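Local coordinates for antifungal protein GAFP-1 (Gastrodia elata, PDB 1XD5) that acts as an antifungal protein of orchid origin and, as a monomeric monocot lectin of the bulb type, probably binds mannose-containing glycans, at residues 39-44 / 104-109; 53-58 / 63-68; 94-97 / 101-104. All coordinates share one frame; numbering follows the deposited sequence.

Contact 1 of 3, residues 39-44 / 104-109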
loop_
_atom_site.group_PDB
_atom_site.type_symbol
_atom_site.label_atom_id
_atom_site.label_comp_id
_atom_site.label_asym_id
_atom_site.label_seq_id
_atom_site.Cartn_x
_atom_site.Cartn_y
_atom_site.Cartn_z
ATOM N N ALA A 39 11.980 -6.443 -7.313
ATOM C CA ALA A 39 11.490 -5.192 -6.706
ATOM C C ALA A 39 11.419 -4.070 -7.739
ATOM O O ALA A 39 12.432 -3.741 -8.365
ATOM C CB ALA A 39 12.396 -4.769 -5.531
ATOM N N VAL A 40 10.236 -3.484 -7.923
ATOM C CA VAL A 40 10.082 -2.399 -8.893
ATOM C C VAL A 40 9.692 -1.051 -8.272
ATOM O O VAL A 40 9.711 -0.010 -8.952
ATOM C CB VAL A 40 9.115 -2.772 -10.072
ATOM C CG1 VAL A 40 9.637 -4.005 -10.817
ATOM C CG2 VAL A 40 7.675 -2.975 -9.603
ATOM N N TRP A 41 9.349 -1.083 -6.986
ATOM C CA TRP A 41 8.912 0.097 -6.250
ATOM C C TRP A 41 9.057 -0.208 -4.777
ATOM O O TRP A 41 8.751 -1.313 -4.338
ATOM C CB TRP A 41 7.445 0.445 -6.577
ATOM C CG TRP A 41 6.957 1.744 -5.946
ATOM C CD1 TRP A 41 6.876 2.984 -6.543
ATOM C CD2 TRP A 41 6.480 1.922 -4.602
ATOM N NE1 TRP A 41 6.390 3.911 -5.648
ATOM C CE2 TRP A 41 6.140 3.288 -4.449
ATOM C CE3 TRP A 41 6.311 1.064 -3.503
ATOM C CZ2 TRP A 41 5.638 3.813 -3.239
ATOM C CZ3 TRP A 41 5.824 1.590 -2.299
ATOM C CH2 TRP A 41 5.483 2.945 -2.186
ATOM N N ALA A 42 9.525 0.773 -4.011
ATOM C CA ALA A 42 9.612 0.626 -2.566
ATOM C C ALA A 42 9.480 1.962 -1.869
ATOM O O ALA A 42 9.837 3.006 -2.432
ATOM C CB ALA A 42 10.915 -0.064 -2.163
ATOM N N SER A 43 8.960 1.928 -0.642
ATOM C CA SER A 43 8.871 3.129 0.175
ATOM C C SER A 43 10.266 3.575 0.634
ATOM O O SER A 43 10.469 4.741 0.977
ATOM C CB SER A 43 7.989 2.870 1.388
ATOM O OG SER A 43 8.455 1.732 2.092
ATOM N N GLY A 44 11.211 2.636 0.648
ATOM C CA GLY A 44 12.580 2.905 1.056
ATOM C C GLY A 44 12.709 3.066 2.558
ATOM O O GLY A 44 13.543 3.835 3.033
ATOM N N TRP A 104 -4.235 8.388 -5.133
ATOM C CA TRP A 104 -2.817 8.071 -5.012
ATOM C C TRP A 104 -2.508 6.884 -5.908
ATOM O O TRP A 104 -3.372 6.035 -6.118
ATOM C CB TRP A 104 -2.470 7.727 -3.563
ATOM C CG TRP A 104 -1.001 7.519 -3.297
ATOM C CD1 TRP A 104 -0.027 8.488 -3.145
ATOM C CD2 TRP A 104 -0.336 6.263 -3.150
ATOM N NE1 TRP A 104 1.193 7.895 -2.901
ATOM C CE2 TRP A 104 1.033 6.533 -2.893
ATOM C CE3 TRP A 104 -0.762 4.925 -3.187
ATOM C CZ2 TRP A 104 1.975 5.518 -2.696
ATOM C CZ3 TRP A 104 0.180 3.912 -2.982
ATOM C CH2 TRP A 104 1.529 4.216 -2.746
ATOM N N ALA A 105 -1.278 6.832 -6.412
ATOM C CA ALA A 105 -0.802 5.696 -7.195
ATOM C C ALA A 105 0.706 5.560 -7.068
ATOM O O ALA A 105 1.403 6.546 -6.816
ATOM C CB ALA A 105 -1.198 5.856 -8.668
ATOM N N THR A 106 1.207 4.341 -7.248
ATOM C CA THR A 106 2.649 4.106 -7.291
ATOM C C THR A 106 3.195 4.446 -8.672
ATOM O O THR A 106 4.407 4.611 -8.833
ATOM C CB THR A 106 2.987 2.646 -6.956
ATOM O OG1 THR A 106 2.163 1.786 -7.751
ATOM C CG2 THR A 106 2.611 2.305 -5.516
ATOM N N HIS A 107 2.293 4.547 -9.655
ATOM C CA HIS A 107 2.647 4.776 -11.055
ATOM C C HIS A 107 3.564 3.675 -11.564
ATOM O O HIS A 107 4.566 3.933 -12.244
ATOM C CB HIS A 107 3.264 6.168 -11.254
ATOM C CG HIS A 107 2.425 7.269 -10.686
ATOM N ND1 HIS A 107 1.176 7.578 -11.180
ATOM C CD2 HIS A 107 2.633 8.100 -9.640
ATOM C CE1 HIS A 107 0.659 8.569 -10.476
ATOM N NE2 HIS A 107 1.523 8.903 -9.534
ATOM N N THR A 108 3.205 2.442 -11.225
ATOM C CA THR A 108 3.954 1.289 -11.681
ATOM C C THR A 108 3.212 0.581 -12.792
ATOM O O THR A 108 3.529 -0.553 -13.106
ATOM C CB THR A 108 4.236 0.315 -10.518
ATOM O OG1 THR A 108 3.076 0.196 -9.676
ATOM C CG2 THR A 108 5.331 0.871 -9.623
ATOM N N ASN A 109 2.221 1.257 -13.380
ATOM C CA ASN A 109 1.461 0.703 -14.497
ATOM C C ASN A 109 2.382 0.331 -15.651
ATOM O O ASN A 109 3.326 1.055 -15.957
ATOM C CB ASN A 109 0.426 1.704 -15.001
ATOM C CG ASN A 109 1.028 3.066 -15.272
ATOM O OD1 ASN A 109 1.585 3.698 -14.373
ATOM N ND2 ASN A 109 0.947 3.517 -16.521
HETATM O O HOH W 1 5.831 6.624 -7.213
#

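Contact 2 of 3, residues 53-58 / 63-68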
loop_
_atom_site.group_PDB
_atom_site.type_symbol
_atom_site.label_atom_id
_atom_site.label_comp_id
_atom_site.label_asym_id
_atom_site.label_seq_id
_atom_site.Cartn_x
_atom_site.Cartn_y
_atom_site.Cartn_z
ATOM N N VAL A 53 3.166 -2.551 10.112
ATOM C CA VAL A 53 1.864 -2.849 9.534
ATOM C C VAL A 53 1.513 -1.730 8.555
ATOM O O VAL A 53 2.090 -0.640 8.614
ATOM C CB VAL A 53 0.789 -3.033 10.639
ATOM C CG1 VAL A 53 1.213 -4.140 11.609
ATOM C CG2 VAL A 53 0.548 -1.735 11.399
ATOM N N LEU A 54 0.593 -2.007 7.641
ATOM C CA LEU A 54 0.202 -1.040 6.646
ATOM C C LEU A 54 -1.280 -0.753 6.848
ATOM O O LEU A 54 -2.098 -1.665 6.773
ATOM C CB LEU A 54 0.458 -1.580 5.229
ATOM C CG LEU A 54 0.103 -0.631 4.073
ATOM C CD1 LEU A 54 1.000 0.600 4.088
ATOM C CD2 LEU A 54 0.171 -1.338 2.705
ATOM N N LYS A 55 -1.608 0.504 7.126
ATOM C CA LYS A 55 -2.983 0.886 7.427
ATOM C C LYS A 55 -3.553 1.759 6.321
ATOM O O LYS A 55 -3.006 2.812 6.027
ATOM C CB LYS A 55 -3.049 1.648 8.760
ATOM C CG LYS A 55 -2.661 0.831 9.987
ATOM C CD LYS A 55 -3.151 1.509 11.277
ATOM C CE LYS A 55 -2.671 0.765 12.523
ATOM N NZ LYS A 55 -2.823 1.578 13.771
ATOM N N MET A 56 -4.659 1.320 5.728
ATOM C CA MET A 56 -5.423 2.143 4.810
ATOM C C MET A 56 -6.436 2.864 5.691
ATOM O O MET A 56 -7.375 2.245 6.194
ATOM C CB MET A 56 -6.113 1.274 3.744
ATOM C CG MET A 56 -6.986 2.033 2.731
ATOM S SD MET A 56 -6.036 3.101 1.616
ATOM C CE MET A 56 -6.348 4.737 2.313
ATOM N N GLN A 57 -6.224 4.160 5.898
ATOM C CA GLN A 57 -7.039 4.933 6.831
ATOM C C GLN A 57 -8.314 5.487 6.206
ATOM O O GLN A 57 -8.410 5.668 4.991
ATOM C CB GLN A 57 -6.207 6.064 7.451
ATOM C CG GLN A 57 -4.983 5.536 8.221
ATOM C CD GLN A 57 -4.237 6.603 8.996
ATOM O OE1 GLN A 57 -3.453 6.279 9.873
ATOM N NE2 GLN A 57 -4.461 7.864 8.660
ATOM N N ASN A 58 -9.289 5.763 7.065
ATOM C CA ASN A 58 -10.555 6.352 6.652
ATOM C C ASN A 58 -10.435 7.777 6.117
ATOM O O ASN A 58 -11.339 8.265 5.447
ATOM C CB ASN A 58 -11.558 6.292 7.812
ATOM C CG ASN A 58 -12.153 4.905 7.978
ATOM O OD1 ASN A 58 -12.542 4.262 6.998
ATOM N ND2 ASN A 58 -12.204 4.426 9.212
ATOM N N VAL A 63 -0.618 4.532 5.562
ATOM C CA VAL A 63 0.418 4.784 6.545
ATOM C C VAL A 63 1.057 3.504 7.019
ATOM O O VAL A 63 0.368 2.529 7.320
ATOM C CB VAL A 63 -0.136 5.550 7.784
ATOM C CG1 VAL A 63 1.003 5.974 8.696
ATOM C CG2 VAL A 63 -0.935 6.781 7.358
ATOM N N ILE A 64 2.385 3.521 7.102
ATOM C CA ILE A 64 3.117 2.425 7.708
ATOM C C ILE A 64 3.317 2.757 9.182
ATOM O O ILE A 64 3.820 3.835 9.511
ATOM C CB ILE A 64 4.488 2.228 7.011
ATOM C CG1 ILE A 64 4.306 1.873 5.530
ATOM C CG2 ILE A 64 5.324 1.165 7.753
ATOM C CD1 ILE A 64 5.628 1.761 4.764
ATOM N N TYR A 65 2.932 1.828 10.054
ATOM C CA TYR A 65 3.151 1.973 11.495
ATOM C C TYR A 65 3.988 0.831 12.023
ATOM O O TYR A 65 3.899 -0.286 11.526
ATOM C CB TYR A 65 1.823 1.958 12.268
ATOM C CG TYR A 65 0.979 3.194 12.111
ATOM C CD1 TYR A 65 1.167 4.310 12.928
ATOM C CD2 TYR A 65 -0.025 3.241 11.151
ATOM C CE1 TYR A 65 0.374 5.453 12.774
ATOM C CE2 TYR A 65 -0.819 4.359 10.997
ATOM C CZ TYR A 65 -0.614 5.463 11.794
ATOM O OH TYR A 65 -1.427 6.562 11.603
ATOM N N SER A 66 4.791 1.114 13.045
ATOM C CA SER A 66 5.411 0.060 13.844
ATOM C C SER A 66 4.876 0.290 15.244
ATOM O O SER A 66 5.241 1.265 15.900
ATOM C CB SER A 66 6.936 0.148 13.812
ATOM O OG SER A 66 7.520 -0.846 14.650
ATOM N N GLY A 67 3.967 -0.575 15.684
ATOM C CA GLY A 67 3.213 -0.299 16.899
ATOM C C GLY A 67 2.486 1.020 16.731
ATOM O O GLY A 67 1.745 1.200 15.761
ATOM N N SER A 68 2.723 1.962 17.643
ATOM C CA SER A 68 2.068 3.273 17.576
ATOM C C SER A 68 2.864 4.334 16.794
ATOM O O SER A 68 2.360 5.428 16.533
ATOM C CB SER A 68 1.753 3.789 18.989
ATOM O OG SER A 68 2.953 4.029 19.713
#

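Contact 3 of 3, residues 94-97 / 101-104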
loop_
_atom_site.group_PDB
_atom_site.type_symbol
_atom_site.label_atom_id
_atom_site.label_comp_id
_atom_site.label_asym_id
_atom_site.label_seq_id
_atom_site.Cartn_x
_atom_site.Cartn_y
_atom_site.Cartn_z
ATOM N N VAL A 94 -3.091 1.563 -6.560
ATOM C CA VAL A 94 -3.870 2.804 -6.551
ATOM C C VAL A 94 -4.806 2.847 -5.345
ATOM O O VAL A 94 -5.349 1.829 -4.947
ATOM C CB VAL A 94 -4.702 2.947 -7.852
ATOM C CG1 VAL A 94 -5.367 4.336 -7.964
ATOM C CG2 VAL A 94 -3.844 2.653 -9.100
ATOM N N ILE A 95 -4.988 4.033 -4.766
ATOM C CA ILE A 95 -6.071 4.248 -3.807
ATOM C C ILE A 95 -7.215 4.947 -4.537
ATOM O O ILE A 95 -7.001 5.974 -5.197
ATOM C CB ILE A 95 -5.621 5.107 -2.595
ATOM C CG1 ILE A 95 -4.425 4.469 -1.885
ATOM C CG2 ILE A 95 -6.800 5.304 -1.611
ATOM C CD1 ILE A 95 -3.775 5.346 -0.814
ATOM N N TYR A 96 -8.418 4.390 -4.412
ATOM C CA TYR A 96 -9.614 4.975 -5.004
ATOM C C TYR A 96 -10.598 5.424 -3.937
ATOM O O TYR A 96 -10.647 4.861 -2.837
ATOM C CB TYR A 96 -10.324 3.962 -5.914
ATOM C CG TYR A 96 -9.597 3.698 -7.208
ATOM C CD1 TYR A 96 -9.678 4.601 -8.269
ATOM C CD2 TYR A 96 -8.825 2.549 -7.368
ATOM C CE1 TYR A 96 -9.009 4.372 -9.460
ATOM C CE2 TYR A 96 -8.147 2.301 -8.555
ATOM C CZ TYR A 96 -8.242 3.217 -9.597
ATOM O OH TYR A 96 -7.559 3.000 -10.757
ATOM N N ASP A 97 -11.399 6.427 -4.273
ATOM C CA ASP A 97 -12.602 6.685 -3.491
ATOM C C ASP A 97 -13.712 5.785 -4.006
ATOM O O ASP A 97 -13.445 4.817 -4.717
ATOM C CB ASP A 97 -12.987 8.163 -3.530
ATOM C CG ASP A 97 -13.314 8.660 -4.916
ATOM O OD1 ASP A 97 -13.542 7.851 -5.849
ATOM O OD2 ASP A 97 -13.357 9.876 -5.159
ATOM N N ASN A 101 -12.356 7.544 -8.667
ATOM C CA ASN A 101 -11.346 8.597 -8.665
ATOM C C ASN A 101 -10.110 8.151 -7.905
ATOM O O ASN A 101 -10.196 7.811 -6.726
ATOM C CB ASN A 101 -11.894 9.887 -8.052
ATOM C CG ASN A 101 -13.068 10.446 -8.827
ATOM O OD1 ASN A 101 -12.967 10.695 -10.028
ATOM N ND2 ASN A 101 -14.190 10.643 -8.142
ATOM N N ALA A 102 -8.971 8.135 -8.590
ATOM C CA ALA A 102 -7.699 7.807 -7.948
ATOM C C ALA A 102 -7.230 8.994 -7.114
ATOM O O ALA A 102 -7.268 10.145 -7.582
ATOM C CB ALA A 102 -6.652 7.446 -8.991
ATOM N N ILE A 103 -6.804 8.723 -5.882
ATOM C CA ILE A 103 -6.239 9.772 -5.033
ATOM C C ILE A 103 -4.741 9.566 -4.771
ATOM O O ILE A 103 -4.063 10.464 -4.267
ATOM C CB ILE A 103 -7.036 9.949 -3.705
ATOM C CG1 ILE A 103 -6.785 8.792 -2.743
ATOM C CG2 ILE A 103 -8.540 10.156 -3.973
ATOM C CD1 ILE A 103 -7.172 9.091 -1.293
ATOM N N TRP A 104 -4.235 8.388 -5.133
ATOM C CA TRP A 104 -2.817 8.071 -5.012
ATOM C C TRP A 104 -2.508 6.884 -5.908
ATOM O O TRP A 104 -3.372 6.035 -6.118
ATOM C CB TRP A 104 -2.470 7.727 -3.563
ATOM C CG TRP A 104 -1.001 7.519 -3.297
ATOM C CD1 TRP A 104 -0.027 8.488 -3.145
ATOM C CD2 TRP A 104 -0.336 6.263 -3.150
ATOM N NE1 TRP A 104 1.193 7.895 -2.901
ATOM C CE2 TRP A 104 1.033 6.533 -2.893
ATOM C CE3 TRP A 104 -0.762 4.925 -3.187
ATOM C CZ2 TRP A 104 1.975 5.518 -2.696
ATOM C CZ3 TRP A 104 0.180 3.912 -2.982
ATOM C CH2 TRP A 104 1.529 4.216 -2.746
#

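Contact 1 of 3, residues 39-44 / 104-109
Trp41 reaches across from strand 38-42 and lays its indole against Thr106, Thr108 and Trp104, three side chains that meet it in three different ways. Its CG stands anti to the backbone N (chi1 -175°), which carries the ring toward the C-terminal segment. Thr106 lies over one face: its CB sits 3.9 Å from the centroid of the Trp41 five-membered ring and only 11° off the ring normal, a CH-pi contact, while Thr106 CG2 comes within 3.8 Å of Trp41 CE2. Thr108 approaches at about a right angle, its CG2 touching Trp41 CB at 3.7 Å near the root of the side chain. From the other direction comes Trp104, whose benzo edge meets Trp41; the two CZ2 atoms of Trp41 and Trp104 are 4.1 Å apart. The polar rim of the indole is served by a water lying in the ring plane, which accepts from Trp41 NE1 at 3.2 Å and donates to Thr106 O at 3.0 Å, bridging segments that share no direct hydrogen bond. Threonine suits both its places because each offers a methyl to the indole and a hydroxyl to the backbone. Thr106 OG1 donates to Thr108 OG1 at 2.7 Å and also takes the amide of Val93; Thr108 OG1 in turn reaches Arg91 O. These bonds fix the rotation of both buried side chains and keep their methyls turned to the ring. Trp41 and Trp104 both also pack on Trp72 of strand 69-73, so that one tryptophan from the last strand of each of three sheets meets the others, the aromatic centre characteristic of the beta-prism II fold of monocot lectins.

Contact 2 of 3, residues 53-58 / 63-68
Lys55 runs across the ring of Tyr65, its neighbour on the same face of the 53-56/63-66 hairpin, and each atom along it finds a partner. CB lies 3.8 Å from Val63 O, beside the backbone rung. CG, placed beside its own backbone N (chi1 -65°), starts the crossing, and Lys55 CD makes the closest touch, 3.6 Å from Tyr65 CD2. Lys55 CE stays near that same ring carbon, and the extended chain then carries NZ over the face, 4.5 Å from the Tyr65 ring centroid and 21° off the normal, a cation-pi contact. Lysine fits because its methylenes lie on the aromatic carbons while its charge meets the pi cloud. The opposite face of the ring is taken by CG1 of Val63, and Gln57 comes in at the edge: Tyr65 OH donates to Gln57 OE1 at 2.7 Å, in the plane of that carbonyl, with the amide nearly aligned with the ring. Gln57 NE2 is anchored on Asp59, so a second-shell carboxylate orients the amide that holds the tyrosine. Beneath, four backbone bonds pair Val53 with Tyr65 and Lys55 with Val63, the straightest being Lys55 N to Val63 O at 2.8 Å. On the other face Leu54 CD1 packs on Ile64 CG1 at 3.8 Å, greasy residues suited to the interior. Gln57, Asp59, Val63 and Tyr65 match the Gln-x-Asp-x-Asn-x-Val-x-Tyr signature of the mannose pockets of monocot lectins, consistent with a sugar site on this sheet.

Contact 3 of 3, residues 94-97 / 101-104
The carboxylate oxygen OD1 of Asp97 is gripped by two amides at the tip of the hairpin: Asn101 N donates to it at 3.1 Å, arriving from above the carboxylate plane, and Ser99 N binds it as well, forming an Asx turn. The second oxygen is used separately: Asn101 ND2 reaches the syn lone pair of Asp97 OD2 at 3.2 Å, with that oxygen lying in the amide plane of Asn101. The carboxylate and amide planes stand 77° apart; Asn101 nevertheless holds both oxygens, one with its backbone N-H and the other with its side-chain N-H. The fold of Asp97 makes this possible: CG sits between the backbone N and the carbonyl carbon (chi1 62°), swinging the acid over the turn. A backbone bond from Asp97 N to Asn101 O closes the same loop. Further along, Ile103 N gives the shortest bond, 2.8 Å to Ile95 O, and Ile95 N binds Trp104 O at 2.9 Å. Two residues thus face Ile95, a beta bulge at the corner where the chain leaves Ile103. Side chains fill in around it: Ile95 CG2 packs on Ile103 CG1, while the other branch of Ile95 carries CD1 obliquely against the indole, 3.9 Å from Trp104 CE3; a beta-branched chain can serve both neighbours at once. On the opposite face Ala102 CB, a bare methyl at the exposed margin, touches Val94 CG1 at 3.5 Å and rests by Tyr96 CE1, while Val94 CG1 lies over the Tyr96 ring and the hydroxyl of Tyr96 goes to Gln88. With three N-H donors converging on its two oxygens, the Asp97 carboxylate is probably stabilised in its charged form, consistent with one ionised side chain pinning the turn.

How the contacts relate
All three contacts belong to one bulb-type lectin domain of three four-stranded antiparallel sheets. Contact 2 and contact 3 are local hairpins in two of them, about 18 Å apart between centres, and follow in series along the chain; contact 1 joins the outermost strand 38-42 of one sheet to the end of strand 102-105 and the loop after it, and encloses contact 2. Contacts 1 and 3, about 14 Å apart between centres, share Trp104. Contacts 1 and 2, centres about 17 Å apart, fall on opposite sides of the chain's centre, yet Ser43 touches Ile64; Met56 similarly touches Ile95. Such touches link the contacts across the interior of this single-chain prism.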